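Haloacid dehalogenase (Pseudomonas aeruginosa, PDB 3UMC) probably hydrolyses the carbon-halogen bond of L-2-haloacids, as a dehalogenase of the haloacid dehalogenase-like hydrolase superfamily. Local coordinates at residues L88-L93 and R111-W116. Numbering follows the deposited sequence.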
ATOM      1  N   LEU A  88     -20.549   3.943   4.563  1.00 35.27           N
ATOM      2  CA  LEU A  88     -21.156   5.192   4.990  1.00 35.37           C
ATOM      3  C   LEU A  88     -21.632   5.972   3.781  1.00 35.59           C
ATOM      4  O   LEU A  88     -22.696   6.602   3.834  1.00 36.32           O
ATOM      5  CB  LEU A  88     -20.225   6.018   5.860  1.00 35.40           C
ATOM      6  CG  LEU A  88     -19.682   5.401   7.175  1.00 37.01           C
ATOM      7  CD1 LEU A  88     -18.616   6.319   7.773  1.00 33.25           C
ATOM      8  CD2 LEU A  88     -20.775   5.066   8.257  1.00 34.20           C
ATOM      9  N   HIS A  89     -20.910   5.912   2.671  1.00 35.68           N
ATOM     10  CA  HIS A  89     -21.418   6.517   1.450  1.00 36.11           C
ATOM     11  C   HIS A  89     -22.738   5.878   0.989  1.00 38.29           C
ATOM     12  O   HIS A  89     -23.645   6.583   0.522  1.00 36.82           O
ATOM     13  CB  HIS A  89     -20.401   6.478   0.301  1.00 35.25           C
ATOM     14  CG  HIS A  89     -19.271   7.454   0.464  1.00 34.09           C
ATOM     15  ND1 HIS A  89     -18.161   7.462  -0.355  1.00 30.05           N
ATOM     16  CD2 HIS A  89     -19.070   8.429   1.377  1.00 29.01           C
ATOM     17  CE1 HIS A  89     -17.351   8.427   0.022  1.00 26.08           C
ATOM     18  NE2 HIS A  89     -17.881   9.032   1.064  1.00 27.16           N
ATOM     19  N   ARG A  90     -22.816   4.553   1.096  1.00 40.48           N
ATOM     20  CA  ARG A  90     -24.037   3.821   0.723  1.00 42.92           C
ATOM     21  C   ARG A  90     -25.250   4.213   1.575  1.00 43.23           C
ATOM     22  O   ARG A  90     -26.264   4.595   1.038  1.00 42.48           O
ATOM     23  CB  ARG A  90     -23.822   2.301   0.793  1.00 43.37           C
ATOM     24  CG  ARG A  90     -25.124   1.433   0.816  1.00 46.18           C
ATOM     25  CD  ARG A  90     -26.119   1.826  -0.281  1.00 50.62           C
ATOM     26  NE  ARG A  90     -25.895   1.096  -1.527  1.00 54.28           N
ATOM     27  CZ  ARG A  90     -26.390  -0.116  -1.812  1.00 54.87           C
ATOM     28  NH1 ARG A  90     -27.146  -0.784  -0.946  1.00 54.65           N
ATOM     29  NH2 ARG A  90     -26.113  -0.662  -2.988  1.00 55.30           N
ATOM     30  N   GLN A  91     -25.113   4.072   2.888  1.00 44.74           N
ATOM     31  CA  GLN A  91     -26.105   4.507   3.858  1.00 45.92           C
ATOM     32  C   GLN A  91     -26.580   5.908   3.520  1.00 45.84           C
ATOM     33  O   GLN A  91     -27.730   6.103   3.197  1.00 46.46           O
ATOM     34  CB  GLN A  91     -25.530   4.526   5.288  1.00 46.38           C
ATOM     35  CG  GLN A  91     -25.481   3.196   6.006  1.00 49.16           C
ATOM     36  CD  GLN A  91     -25.447   3.360   7.531  1.00 54.53           C
ATOM     37  OE1 GLN A  91     -26.262   2.741   8.254  1.00 56.51           O
ATOM     38  NE2 GLN A  91     -24.528   4.215   8.030  1.00 54.48           N
ATOM     39  N   SER A  92     -25.686   6.883   3.610  1.00 45.41           N
ATOM     40  CA  SER A  92     -26.067   8.286   3.445  1.00 44.94           C
ATOM     41  C   SER A  92     -26.794   8.541   2.127  1.00 44.52           C
ATOM     42  O   SER A  92     -27.713   9.343   2.102  1.00 43.98           O
ATOM     43  CB  SER A  92     -24.841   9.204   3.544  1.00 44.49           C
ATOM     44  OG  SER A  92     -23.944   8.926   2.486  1.00 44.34           O
ATOM     45  N   LEU A  93     -26.386   7.866   1.056  1.00 44.59           N
ATOM     46  CA  LEU A  93     -27.068   7.986  -0.223  1.00 46.22           C
ATOM     47  C   LEU A  93     -28.550   7.502  -0.147  1.00 48.55           C
ATOM     48  O   LEU A  93     -29.438   8.130  -0.741  1.00 48.22           O
ATOM     49  CB  LEU A  93     -26.332   7.222  -1.316  1.00 45.47           C
ATOM     50  CG  LEU A  93     -26.993   7.200  -2.703  1.00 44.80           C
ATOM     51  CD1 LEU A  93     -27.249   8.579  -3.230  1.00 43.73           C
ATOM     52  CD2 LEU A  93     -26.137   6.455  -3.690  1.00 44.74           C
ATOM     53  N   ARG A 111     -24.107   1.759  -8.232  1.00 46.79           N
ATOM     54  CA  ARG A 111     -23.498   2.593  -9.227  1.00 45.44           C
ATOM     55  C   ARG A 111     -23.197   3.999  -8.684  1.00 43.11           C
ATOM     56  O   ARG A 111     -22.103   4.511  -8.872  1.00 42.59           O
ATOM     57  CB  ARG A 111     -24.421   2.690 -10.427  1.00 45.59           C
ATOM     58  CG  ARG A 111     -23.764   3.287 -11.611  1.00 48.40           C
ATOM     59  CD  ARG A 111     -24.802   3.824 -12.567  1.00 52.03           C
ATOM     60  NE  ARG A 111     -24.164   4.391 -13.741  1.00 54.40           N
ATOM     61  CZ  ARG A 111     -24.780   4.623 -14.894  1.00 57.21           C
ATOM     62  NH1 ARG A 111     -26.072   4.333 -15.048  1.00 57.74           N
ATOM     63  NH2 ARG A 111     -24.092   5.150 -15.900  1.00 57.92           N
ATOM     64  N   ILE A 112     -24.159   4.604  -8.005  1.00 40.24           N
ATOM     65  CA  ILE A 112     -24.003   5.974  -7.538  1.00 38.80           C
ATOM     66  C   ILE A 112     -22.957   6.070  -6.411  1.00 37.06           C
ATOM     67  O   ILE A 112     -22.143   6.949  -6.425  1.00 36.03           O
ATOM     68  CB  ILE A 112     -25.371   6.584  -7.110  1.00 38.83           C
ATOM     69  CG1 ILE A 112     -26.312   6.702  -8.335  1.00 39.99           C
ATOM     70  CG2 ILE A 112     -25.219   7.945  -6.446  1.00 34.87           C
ATOM     71  CD1 ILE A 112     -27.801   6.718  -7.930  1.00 41.07           C
ATOM     72  N   THR A 113     -23.017   5.155  -5.461  1.00 35.26           N
ATOM     73  CA  THR A 113     -22.018   5.005  -4.432  1.00 34.74           C
ATOM     74  C   THR A 113     -20.579   4.898  -4.940  1.00 33.65           C
ATOM     75  O   THR A 113     -19.649   5.327  -4.238  1.00 34.23           O
ATOM     76  CB  THR A 113     -22.356   3.785  -3.595  1.00 34.79           C
ATOM     77  OG1 THR A 113     -23.569   4.072  -2.911  1.00 34.78           O
ATOM     78  CG2 THR A 113     -21.269   3.476  -2.572  1.00 34.98           C
ATOM     79  N   GLY A 114     -20.404   4.326  -6.129  1.00 31.41           N
ATOM     80  CA  GLY A 114     -19.099   4.104  -6.744  1.00 30.08           C
ATOM     81  C   GLY A 114     -18.616   5.325  -7.534  1.00 28.85           C
ATOM     82  O   GLY A 114     -17.542   5.319  -8.165  1.00 28.45           O
ATOM     83  N   PHE A 115     -19.436   6.367  -7.535  1.00 26.85           N
ATOM     84  CA  PHE A 115     -19.063   7.672  -8.083  1.00 26.20           C
ATOM     85  C   PHE A 115     -17.798   8.215  -7.437  1.00 24.08           C
ATOM     86  O   PHE A 115     -16.971   8.812  -8.088  1.00 22.75           O
ATOM     87  CB  PHE A 115     -20.188   8.670  -7.804  1.00 26.38           C
ATOM     88  CG  PHE A 115     -21.311   8.633  -8.806  1.00 29.21           C
ATOM     89  CD1 PHE A 115     -21.409   7.628  -9.771  1.00 30.51           C
ATOM     90  CD2 PHE A 115     -22.292   9.639  -8.792  1.00 33.70           C
ATOM     91  CE1 PHE A 115     -22.453   7.627 -10.699  1.00 32.27           C
ATOM     92  CE2 PHE A 115     -23.360   9.627  -9.740  1.00 31.34           C
ATOM     93  CZ  PHE A 115     -23.410   8.630 -10.675  1.00 30.83           C
ATOM     94  N   TRP A 116     -17.698   7.985  -6.144  1.00 23.04           N
ATOM     95  CA  TRP A 116     -16.554   8.400  -5.371  1.00 23.04           C
ATOM     96  C   TRP A 116     -15.307   7.633  -5.715  1.00 22.98           C
ATOM     97  O   TRP A 116     -14.316   7.927  -5.140  1.00 23.95           O
ATOM     98  CB  TRP A 116     -16.822   8.156  -3.936  1.00 22.60           C
ATOM     99  CG  TRP A 116     -17.855   8.970  -3.403  1.00 23.36           C
ATOM    100  CD1 TRP A 116     -19.137   8.594  -3.161  1.00 25.57           C
ATOM    101  CD2 TRP A 116     -17.713  10.289  -2.899  1.00 25.16           C
ATOM    102  NE1 TRP A 116     -19.816   9.616  -2.557  1.00 26.28           N
ATOM    103  CE2 TRP A 116     -18.965  10.677  -2.391  1.00 25.13           C
ATOM    104  CE3 TRP A 116     -16.646  11.191  -2.834  1.00 27.02           C
ATOM    105  CZ2 TRP A 116     -19.202  11.947  -1.845  1.00 26.76           C
ATOM    106  CZ3 TRP A 116     -16.868  12.445  -2.264  1.00 26.99           C
ATOM    107  CH2 TRP A 116     -18.147  12.812  -1.788  1.00 26.21           C
TER
HETATM  108  O   HOH W   1     -18.191   5.328  -2.007  1.00 22.96           O
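Helix 85-99 meets the last turn of helix 106-113 where Arg90 and Thr113 bring their CA atoms to 5.7 Å, and just beyond this point 111-116 passes into a 3-10 segment at Phe115 and Trp116. No direct hydrogen bond joins 88-93 to 111-116; aromatic stacking, aliphatic packing and one water do the work. His89 lies face to face on the pyrrole ring of Trp116, with ring centroids 3.7 Å apart and planes tilted by 26°. The tilt brings the ND1 side of the imidazole closest, at 3.2 Å from ND1 to Trp116 CD1, while CE1 reaches over CG and CD2. His89 ND1 also lies near Trp116 NE1, at too poor an angle to bond. Instead, ND1 points from the ring edge to water 1, which sits in the imidazole plane at 2.7 Å from that nitrogen and donates to Thr113 O, also at 2.7 Å. Further along, chi1 of 177° sends CG of Leu93 towards Ile112, and CD2 then presses on its CG2 methyl at a tight 3.3 Å. Thr113 OG1 lies between the two helices, 3.6 Å from Leu93 CD2 and close to Arg90 CA, while hydrogen-bonding to Leu109 O within its own helix. The Arg90 chain, bent at chi2 and chi3, brings the edge of its guanidinium alongside this hydroxyl without bonding it, and NH1 forms a salt bridge with Glu106. Trp64 of helix 57-67 touches both Leu93 and Ile112 and meets Trp116 edge-to-face, extending the packing to a third helix of the helical region outside the parallel sheet, consistent with the cap domain of L-2-haloacid dehalogenases. Stacking over the imidazole face and water at its edge would limit both tilt and rotation of the His89 ring, and the carbonyl of buried Thr113 gains a polar partner through the same water.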